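Local coordinates for ulvan Lyase-PL25 (Pseudoalteromonas sp. PLSV, PDB 5UAM), which cleaves ulvan, the sulfated cell-wall polysaccharide of green seaweeds, as a polysaccharide lyase built on a beta-propeller fold, at residues Y69-P79 with V450-M461; F96-M104 with H113-G121. All coordinates share one frame; numbering follows the deposited sequence.

Contact 1 (Y69-P79 with V450-M461)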
# COMPACT_ATOMS: atom_id res chain seq x y z
N TYR A 69 -4.91 -16.16 -12.26
CA TYR A 69 -4.07 -17.19 -12.86
C TYR A 69 -4.24 -18.49 -12.10
O TYR A 69 -4.06 -18.52 -10.87
CB TYR A 69 -2.61 -16.77 -12.86
CG TYR A 69 -1.70 -17.76 -13.56
CD1 TYR A 69 -1.78 -17.96 -14.92
CD2 TYR A 69 -0.80 -18.53 -12.84
CE1 TYR A 69 -0.96 -18.87 -15.56
CE2 TYR A 69 0.03 -19.44 -13.47
CZ TYR A 69 -0.05 -19.60 -14.83
OH TYR A 69 0.76 -20.50 -15.49
N ASN A 70 -4.56 -19.55 -12.81
CA ASN A 70 -4.67 -20.89 -12.25
C ASN A 70 -3.34 -21.59 -12.48
O ASN A 70 -2.96 -21.88 -13.62
CB ASN A 70 -5.80 -21.64 -12.97
CG ASN A 70 -6.04 -23.02 -12.41
OD1 ASN A 70 -5.10 -23.76 -12.12
ND2 ASN A 70 -7.31 -23.37 -12.25
N HIS A 71 -2.62 -21.84 -11.38
CA HIS A 71 -1.27 -22.40 -11.50
C HIS A 71 -1.27 -23.84 -11.98
O HIS A 71 -0.27 -24.28 -12.57
CB HIS A 71 -0.54 -22.25 -10.16
CG HIS A 71 -0.25 -20.83 -9.80
ND1 HIS A 71 0.97 -20.24 -10.06
CD2 HIS A 71 -1.03 -19.86 -9.25
CE1 HIS A 71 0.94 -18.98 -9.65
NE2 HIS A 71 -0.26 -18.73 -9.16
N GLN A 72 -2.34 -24.60 -11.72
CA GLN A 72 -2.37 -25.99 -12.16
C GLN A 72 -2.64 -26.11 -13.66
O GLN A 72 -2.04 -26.95 -14.33
CB GLN A 72 -3.42 -26.78 -11.37
CG GLN A 72 -3.49 -28.27 -11.76
CD GLN A 72 -4.47 -29.07 -10.91
OE1 GLN A 72 -5.23 -28.51 -10.12
NE2 GLN A 72 -4.46 -30.39 -11.07
N THR A 73 -3.55 -25.29 -14.19
CA THR A 73 -3.91 -25.40 -15.60
C THR A 73 -3.14 -24.44 -16.48
O THR A 73 -3.12 -24.62 -17.70
CB THR A 73 -5.41 -25.11 -15.78
OG1 THR A 73 -5.67 -23.76 -15.43
CG2 THR A 73 -6.27 -26.04 -14.91
N GLY A 74 -2.50 -23.43 -15.90
CA GLY A 74 -1.81 -22.43 -16.68
C GLY A 74 -2.71 -21.40 -17.32
O GLY A 74 -2.24 -20.67 -18.19
N GLN A 75 -3.97 -21.33 -16.93
CA GLN A 75 -4.96 -20.50 -17.61
C GLN A 75 -5.16 -19.19 -16.85
O GLN A 75 -5.30 -19.19 -15.62
CB GLN A 75 -6.32 -21.21 -17.70
N TRP A 76 -5.18 -18.09 -17.60
CA TRP A 76 -5.59 -16.80 -17.11
C TRP A 76 -7.07 -16.55 -17.39
O TRP A 76 -7.60 -16.94 -18.43
CB TRP A 76 -4.80 -15.69 -17.82
CG TRP A 76 -3.38 -15.56 -17.40
CD1 TRP A 76 -2.29 -16.18 -17.94
CD2 TRP A 76 -2.88 -14.73 -16.34
NE1 TRP A 76 -1.15 -15.79 -17.28
CE2 TRP A 76 -1.49 -14.89 -16.30
CE3 TRP A 76 -3.49 -13.85 -15.42
CZ2 TRP A 76 -0.68 -14.21 -15.36
CZ3 TRP A 76 -2.69 -13.18 -14.51
CH2 TRP A 76 -1.30 -13.37 -14.49
N GLN A 77 -7.71 -15.83 -16.46
CA GLN A 77 -9.04 -15.27 -16.64
C GLN A 77 -8.97 -13.76 -16.48
O GLN A 77 -8.23 -13.25 -15.64
CB GLN A 77 -10.01 -15.77 -15.57
CG GLN A 77 -10.15 -17.28 -15.50
CD GLN A 77 -11.04 -17.83 -16.58
OE1 GLN A 77 -12.17 -17.38 -16.76
NE2 GLN A 77 -10.54 -18.82 -17.31
N GLY A 78 -9.75 -13.05 -17.28
CA GLY A 78 -9.82 -11.62 -17.19
C GLY A 78 -8.73 -10.96 -17.99
O GLY A 78 -8.06 -11.58 -18.81
N PRO A 79 -8.51 -9.67 -17.75
CA PRO A 79 -9.09 -8.86 -16.68
C PRO A 79 -10.55 -8.45 -16.93
O PRO A 79 -11.00 -8.33 -18.07
CB PRO A 79 -8.20 -7.64 -16.67
CG PRO A 79 -7.78 -7.48 -18.09
CD PRO A 79 -7.57 -8.90 -18.58
N VAL A 450 5.07 -14.58 -14.80
CA VAL A 450 4.11 -15.62 -15.15
C VAL A 450 3.54 -15.24 -16.51
O VAL A 450 2.79 -14.27 -16.62
CB VAL A 450 3.00 -15.72 -14.11
CG1 VAL A 450 1.99 -16.79 -14.51
CG2 VAL A 450 3.56 -16.00 -12.73
N THR A 451 3.87 -16.01 -17.53
CA THR A 451 3.53 -15.62 -18.89
C THR A 451 2.07 -15.90 -19.22
O THR A 451 1.36 -16.65 -18.54
CB THR A 451 4.43 -16.30 -19.92
OG1 THR A 451 4.23 -17.72 -19.91
CG2 THR A 451 5.92 -16.01 -19.63
N ARG A 452 1.62 -15.25 -20.29
CA ARG A 452 0.27 -15.42 -20.81
C ARG A 452 0.32 -15.56 -22.33
O ARG A 452 1.14 -14.92 -22.99
CB ARG A 452 -0.61 -14.22 -20.47
CG ARG A 452 -2.04 -14.36 -20.95
CD ARG A 452 -2.98 -13.30 -20.35
NE ARG A 452 -4.37 -13.68 -20.59
CZ ARG A 452 -5.43 -13.06 -20.08
NH1 ARG A 452 -5.28 -11.97 -19.34
NH2 ARG A 452 -6.64 -13.54 -20.29
N SER A 453 -0.54 -16.40 -22.88
CA SER A 453 -0.69 -16.50 -24.33
C SER A 453 -1.12 -15.16 -24.89
O SER A 453 -2.10 -14.57 -24.43
CB SER A 453 -1.74 -17.55 -24.65
OG SER A 453 -2.31 -17.35 -25.93
N LEU A 454 -0.44 -14.70 -25.93
CA LEU A 454 -0.80 -13.42 -26.54
C LEU A 454 -2.18 -13.49 -27.20
O LEU A 454 -2.96 -12.55 -27.11
CB LEU A 454 0.26 -13.00 -27.56
CG LEU A 454 0.05 -11.64 -28.21
CD1 LEU A 454 -0.10 -10.54 -27.17
CD2 LEU A 454 1.21 -11.36 -29.15
N VAL A 455 -2.49 -14.62 -27.85
CA VAL A 455 -3.82 -14.80 -28.44
C VAL A 455 -4.89 -14.69 -27.36
O VAL A 455 -5.92 -14.04 -27.55
CB VAL A 455 -3.89 -16.15 -29.16
CG1 VAL A 455 -5.34 -16.49 -29.53
CG2 VAL A 455 -3.02 -16.12 -30.42
N ASP A 456 -4.65 -15.35 -26.23
CA ASP A 456 -5.60 -15.30 -25.12
C ASP A 456 -5.76 -13.89 -24.60
O ASP A 456 -6.89 -13.44 -24.33
CB ASP A 456 -5.10 -16.21 -24.00
CG ASP A 456 -6.06 -16.28 -22.83
OD1 ASP A 456 -7.20 -16.73 -23.06
OD2 ASP A 456 -5.67 -15.93 -21.71
N LEU A 457 -4.65 -13.17 -24.44
CA LEU A 457 -4.70 -11.82 -23.89
C LEU A 457 -5.49 -10.91 -24.81
O LEU A 457 -6.38 -10.18 -24.37
CB LEU A 457 -3.27 -11.29 -23.69
CG LEU A 457 -3.07 -9.92 -23.03
CD1 LEU A 457 -1.70 -9.85 -22.36
CD2 LEU A 457 -3.20 -8.77 -24.03
N LYS A 458 -5.19 -10.97 -26.11
CA LYS A 458 -5.89 -10.12 -27.07
C LYS A 458 -7.39 -10.39 -27.07
O LYS A 458 -8.20 -9.46 -27.15
CB LYS A 458 -5.29 -10.29 -28.46
CG LYS A 458 -3.85 -9.79 -28.58
N THR A 459 -7.78 -11.67 -27.01
CA THR A 459 -9.20 -12.00 -26.94
C THR A 459 -9.84 -11.39 -25.69
O THR A 459 -10.99 -10.95 -25.72
CB THR A 459 -9.37 -13.52 -26.94
OG1 THR A 459 -8.76 -14.07 -28.13
CG2 THR A 459 -10.84 -13.90 -26.92
N ALA A 460 -9.10 -11.37 -24.59
CA ALA A 460 -9.69 -10.96 -23.32
C ALA A 460 -9.68 -9.45 -23.11
O ALA A 460 -10.47 -8.95 -22.30
CB ALA A 460 -8.93 -11.60 -22.15
N MET A 461 -8.81 -8.71 -23.79
CA MET A 461 -8.62 -7.31 -23.40
C MET A 461 -9.86 -6.50 -23.79
O MET A 461 -10.25 -6.51 -24.97
CB MET A 461 -7.35 -6.73 -24.00
CG MET A 461 -6.05 -7.17 -23.28
SD MET A 461 -6.00 -7.01 -21.45
CE MET A 461 -6.32 -5.27 -21.26
O HOH W 1 2.09 -19.22 -17.63
O HOH W 2 -4.67 -18.22 -20.41
O HOH W 3 -8.94 -15.64 -20.71
O HOH W 4 -11.93 -9.93 -20.20
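On the outside of the beta-propeller, the outermost strand 75-81 of a four-stranded blade is covered by the C-terminal tail, whose short strand 452-453 leads into helix 454-460. Trp76 and Arg452 carry the contact. The indole puts its only N-H to use, NE1 donating to Thr451 O at 2.9 Å with the oxygen close to the ring plane, while the Arg452 aliphatic chain lies over one indole face, CD 4.0 Å from the centroid of the five-membered ring. Nearer the start of the tail, Val450 CG1 stands over the centre of the Tyr69 ring, a CH-pi contact of 3.5 Å to the centroid; the same methyl touches Trp76 CZ2. Asp456 steers the guanidinium from the side, its OD2 accepting from Arg452 NE (2.8 Å) and NH2 in a salt bridge, and Ser453 N-caps the helix that carries Asp456. Glycine suits position 78 because at its positive phi a CB would jam against Gln77 O; a cis peptide bond follows to Pro79, whose CD and CG meet Met461 SD. With CG anti to the backbone N (chi1 -178°) and the chain extended as far as NE, Arg452 delivers NH1 and NH2 end-on to Gly78 O, at 2.9 and 2.8 Å, with that oxygen in the guanidinium plane.

Contact 2 (F96-M104 with H113-G121). With PO4 (phosphate ion), chain E.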
# COMPACT_ATOMS: atom_id res chain seq x y z
N PHE A 96 -4.36 11.87 -14.08
CA PHE A 96 -4.67 10.65 -13.33
C PHE A 96 -4.42 10.89 -11.85
O PHE A 96 -3.38 11.42 -11.45
CB PHE A 96 -3.87 9.44 -13.81
CG PHE A 96 -4.26 8.98 -15.18
CD1 PHE A 96 -5.50 8.40 -15.40
CD2 PHE A 96 -3.41 9.15 -16.26
CE1 PHE A 96 -5.89 8.01 -16.66
CE2 PHE A 96 -3.80 8.75 -17.53
CZ PHE A 96 -5.03 8.18 -17.72
N ASP A 97 -5.39 10.48 -11.03
CA ASP A 97 -5.34 10.71 -9.59
C ASP A 97 -4.59 9.60 -8.87
O ASP A 97 -3.69 9.89 -8.07
CB ASP A 97 -6.77 10.84 -9.05
CG ASP A 97 -6.80 11.03 -7.55
OD1 ASP A 97 -6.42 10.10 -6.82
OD2 ASP A 97 -7.20 12.14 -7.11
N ASN A 98 -4.92 8.35 -9.17
CA ASN A 98 -4.23 7.13 -8.74
C ASN A 98 -4.56 6.71 -7.32
O ASN A 98 -4.19 5.59 -6.94
CB ASN A 98 -2.70 7.21 -8.88
CG ASN A 98 -2.27 7.54 -10.27
OD1 ASN A 98 -2.73 6.94 -11.24
ND2 ASN A 98 -1.40 8.53 -10.39
N HIS A 99 -5.23 7.51 -6.52
CA HIS A 99 -5.38 7.16 -5.11
C HIS A 99 -6.47 6.12 -4.85
O HIS A 99 -6.58 5.63 -3.72
CB HIS A 99 -5.68 8.39 -4.28
CG HIS A 99 -4.52 9.29 -4.09
ND1 HIS A 99 -3.93 9.99 -5.13
CD2 HIS A 99 -3.81 9.60 -2.98
CE1 HIS A 99 -2.93 10.71 -4.66
NE2 HIS A 99 -2.84 10.50 -3.36
N GLY A 100 -7.23 5.78 -5.87
CA GLY A 100 -8.30 4.81 -5.75
C GLY A 100 -8.03 3.50 -6.46
O GLY A 100 -8.96 2.73 -6.70
N LYS A 101 -6.77 3.24 -6.80
CA LYS A 101 -6.41 1.93 -7.33
C LYS A 101 -6.85 0.86 -6.31
O LYS A 101 -6.97 1.15 -5.12
CB LYS A 101 -4.91 1.86 -7.62
CG LYS A 101 -4.05 1.86 -6.37
CD LYS A 101 -2.56 1.80 -6.68
CE LYS A 101 -1.94 3.10 -7.14
NZ LYS A 101 -1.95 4.14 -6.06
N PRO A 102 -7.13 -0.36 -6.76
CA PRO A 102 -7.90 -1.30 -5.93
C PRO A 102 -7.08 -2.03 -4.87
O PRO A 102 -5.89 -2.31 -5.02
CB PRO A 102 -8.44 -2.31 -6.95
CG PRO A 102 -7.43 -2.26 -8.06
CD PRO A 102 -7.03 -0.83 -8.16
N THR A 103 -7.81 -2.39 -3.82
CA THR A 103 -7.38 -3.27 -2.74
C THR A 103 -8.36 -4.43 -2.68
O THR A 103 -9.58 -4.23 -2.77
CB THR A 103 -7.44 -2.49 -1.43
OG1 THR A 103 -6.47 -1.44 -1.53
CG2 THR A 103 -7.18 -3.36 -0.24
N MET A 104 -7.84 -5.65 -2.54
CA MET A 104 -8.62 -6.88 -2.63
C MET A 104 -8.70 -7.62 -1.29
O MET A 104 -7.78 -7.57 -0.48
CB MET A 104 -7.95 -7.83 -3.64
CG MET A 104 -8.76 -9.05 -3.98
SD MET A 104 -7.73 -10.18 -5.00
CE MET A 104 -7.44 -9.16 -6.42
N HIS A 113 -13.86 -9.15 -2.68
CA HIS A 113 -14.17 -7.76 -2.42
C HIS A 113 -13.08 -6.88 -3.00
O HIS A 113 -11.89 -7.20 -2.88
CB HIS A 113 -14.20 -7.52 -0.92
CG HIS A 113 -15.30 -8.25 -0.23
ND1 HIS A 113 -16.46 -7.64 0.18
CD2 HIS A 113 -15.43 -9.56 0.07
CE1 HIS A 113 -17.25 -8.54 0.74
NE2 HIS A 113 -16.64 -9.71 0.69
N ILE A 114 -13.49 -5.77 -3.60
CA ILE A 114 -12.59 -4.78 -4.15
C ILE A 114 -12.96 -3.43 -3.54
O ILE A 114 -14.10 -2.99 -3.66
CB ILE A 114 -12.64 -4.75 -5.69
CG1 ILE A 114 -12.08 -6.06 -6.27
CG2 ILE A 114 -11.90 -3.53 -6.24
CD1 ILE A 114 -10.60 -6.21 -6.16
N PHE A 115 -12.02 -2.81 -2.85
CA PHE A 115 -12.17 -1.46 -2.32
C PHE A 115 -11.38 -0.52 -3.23
O PHE A 115 -10.25 -0.84 -3.61
CB PHE A 115 -11.63 -1.42 -0.89
CG PHE A 115 -12.29 -2.43 0.01
CD1 PHE A 115 -13.47 -2.15 0.67
CD2 PHE A 115 -11.72 -3.67 0.18
CE1 PHE A 115 -14.07 -3.08 1.51
CE2 PHE A 115 -12.32 -4.61 1.01
CZ PHE A 115 -13.49 -4.31 1.67
N TYR A 116 -11.98 0.60 -3.62
CA TYR A 116 -11.37 1.39 -4.69
C TYR A 116 -12.03 2.76 -4.76
O TYR A 116 -13.05 3.02 -4.12
CB TYR A 116 -11.57 0.68 -6.03
CG TYR A 116 -13.01 0.72 -6.53
CD1 TYR A 116 -13.98 -0.14 -6.02
CD2 TYR A 116 -13.41 1.65 -7.48
CE1 TYR A 116 -15.29 -0.08 -6.46
CE2 TYR A 116 -14.71 1.72 -7.91
CZ TYR A 116 -15.65 0.86 -7.40
OH TYR A 116 -16.96 0.94 -7.84
N GLY A 117 -11.44 3.64 -5.56
CA GLY A 117 -12.12 4.82 -6.03
C GLY A 117 -11.99 6.08 -5.19
O GLY A 117 -12.35 7.15 -5.68
N GLY A 118 -11.51 6.00 -3.96
CA GLY A 118 -11.57 7.15 -3.06
C GLY A 118 -10.32 8.00 -3.05
O GLY A 118 -9.20 7.49 -3.00
N HIS A 119 -10.52 9.32 -3.05
CA HIS A 119 -9.47 10.25 -2.67
C HIS A 119 -10.02 11.27 -1.70
O HIS A 119 -9.78 12.48 -1.80
CB HIS A 119 -8.78 10.89 -3.87
CG HIS A 119 -7.47 11.53 -3.54
ND1 HIS A 119 -6.71 12.16 -4.49
CD2 HIS A 119 -6.77 11.62 -2.38
CE1 HIS A 119 -5.60 12.62 -3.94
NE2 HIS A 119 -5.61 12.30 -2.66
N GLY A 120 -10.78 10.76 -0.72
CA GLY A 120 -11.24 11.55 0.41
C GLY A 120 -12.67 12.05 0.32
O GLY A 120 -13.10 12.80 1.21
N GLY A 121 -13.41 11.66 -0.70
CA GLY A 121 -14.77 12.15 -0.86
C GLY A 121 -14.82 13.62 -1.23
O GLY A 121 -13.81 14.27 -1.51
P PO4 E . -2.32 12.70 -0.66
O1 PO4 E . -1.89 14.15 -0.83
O2 PO4 E . -1.96 12.21 0.68
O3 PO4 E . -1.56 11.94 -1.71
O4 PO4 E . -3.83 12.64 -0.84
O HOH W 5 -7.75 0.84 -2.62
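His99 and His119 lie face to face, their imidazole planes only 11° apart and their centroids separated by 3.5 Å. The rings are slightly displaced: His119 CE1 sits over the centre of the His99 ring, and His99 CG over that of His119. Because both rings turn their NE2 atoms toward the same anion, they grip one phosphate together, His99 NE2 donating to O3 and His119 NE2 to O4 (2.6 Å), each oxygen in the plane of its ring. The phosphate is probably from the crystallisation liquor.

Asp97 holds the ND1 sides of both rings. Its OD2 takes His119 ND1 on the syn lone pair, 2.7 Å and nearly straight at 170°, with the carboxylate turned 83° from the ring. His99 ND1 bonds to Asp97 O from above the carbonyl plane, which holds the ring's rotation. The backbone is tied as well, OD1 accepting from His99 N on its anti lone pair and closing an Asx turn. Outside the pair, His135 also hydrogen-bonds to Asp97 OD2.

Behind the rings the chains draw close at Gly100 and Gly117, whose CA atoms are 3.8 Å apart, too near for a side chain on Gly100; Gly117 N donates to Gly100 O. Further along, Thr103 and Phe115 form an antiparallel hydrogen-bonded pair, and Pro102 CB packs on Ile114 CG2 at 3.7 Å.

His99 is probably the proton donor and His119 a substrate ligand; Arg180, His184 and Tyr222 also hydrogen-bond to the phosphate. The loop entering strand 103-106 and the loop leaving strand 112-116, beside one another at the end of a blade's hairpin, thus help build the lyase active site of this beta-propeller, with the probable proton acceptor Tyr164 close to His99.

Overall arrangement
The two contacts occupy different depths of the propeller. The centre of contact 1 lies about 26 Å, and that of contact 2 about 11 Å, from the centre of the chain. Contact 1 is at the outside, away from the active site and the zinc, whereas contact 2 is buried and holds His99 and His119 beside the probable proton acceptor, Tyr164. The centres of contact 1 and contact 2 are 25 Å apart and the nearest atoms of contacts 1 and 2 about 9 Å, so they do not touch. Sequence nevertheless connects them: strand 75-81 of contact 1 is followed directly by strand 103-106 of contact 2 in the next sheet. Contact 1 joins segments whose nearest ends are 371 positions apart; contact 2 is local.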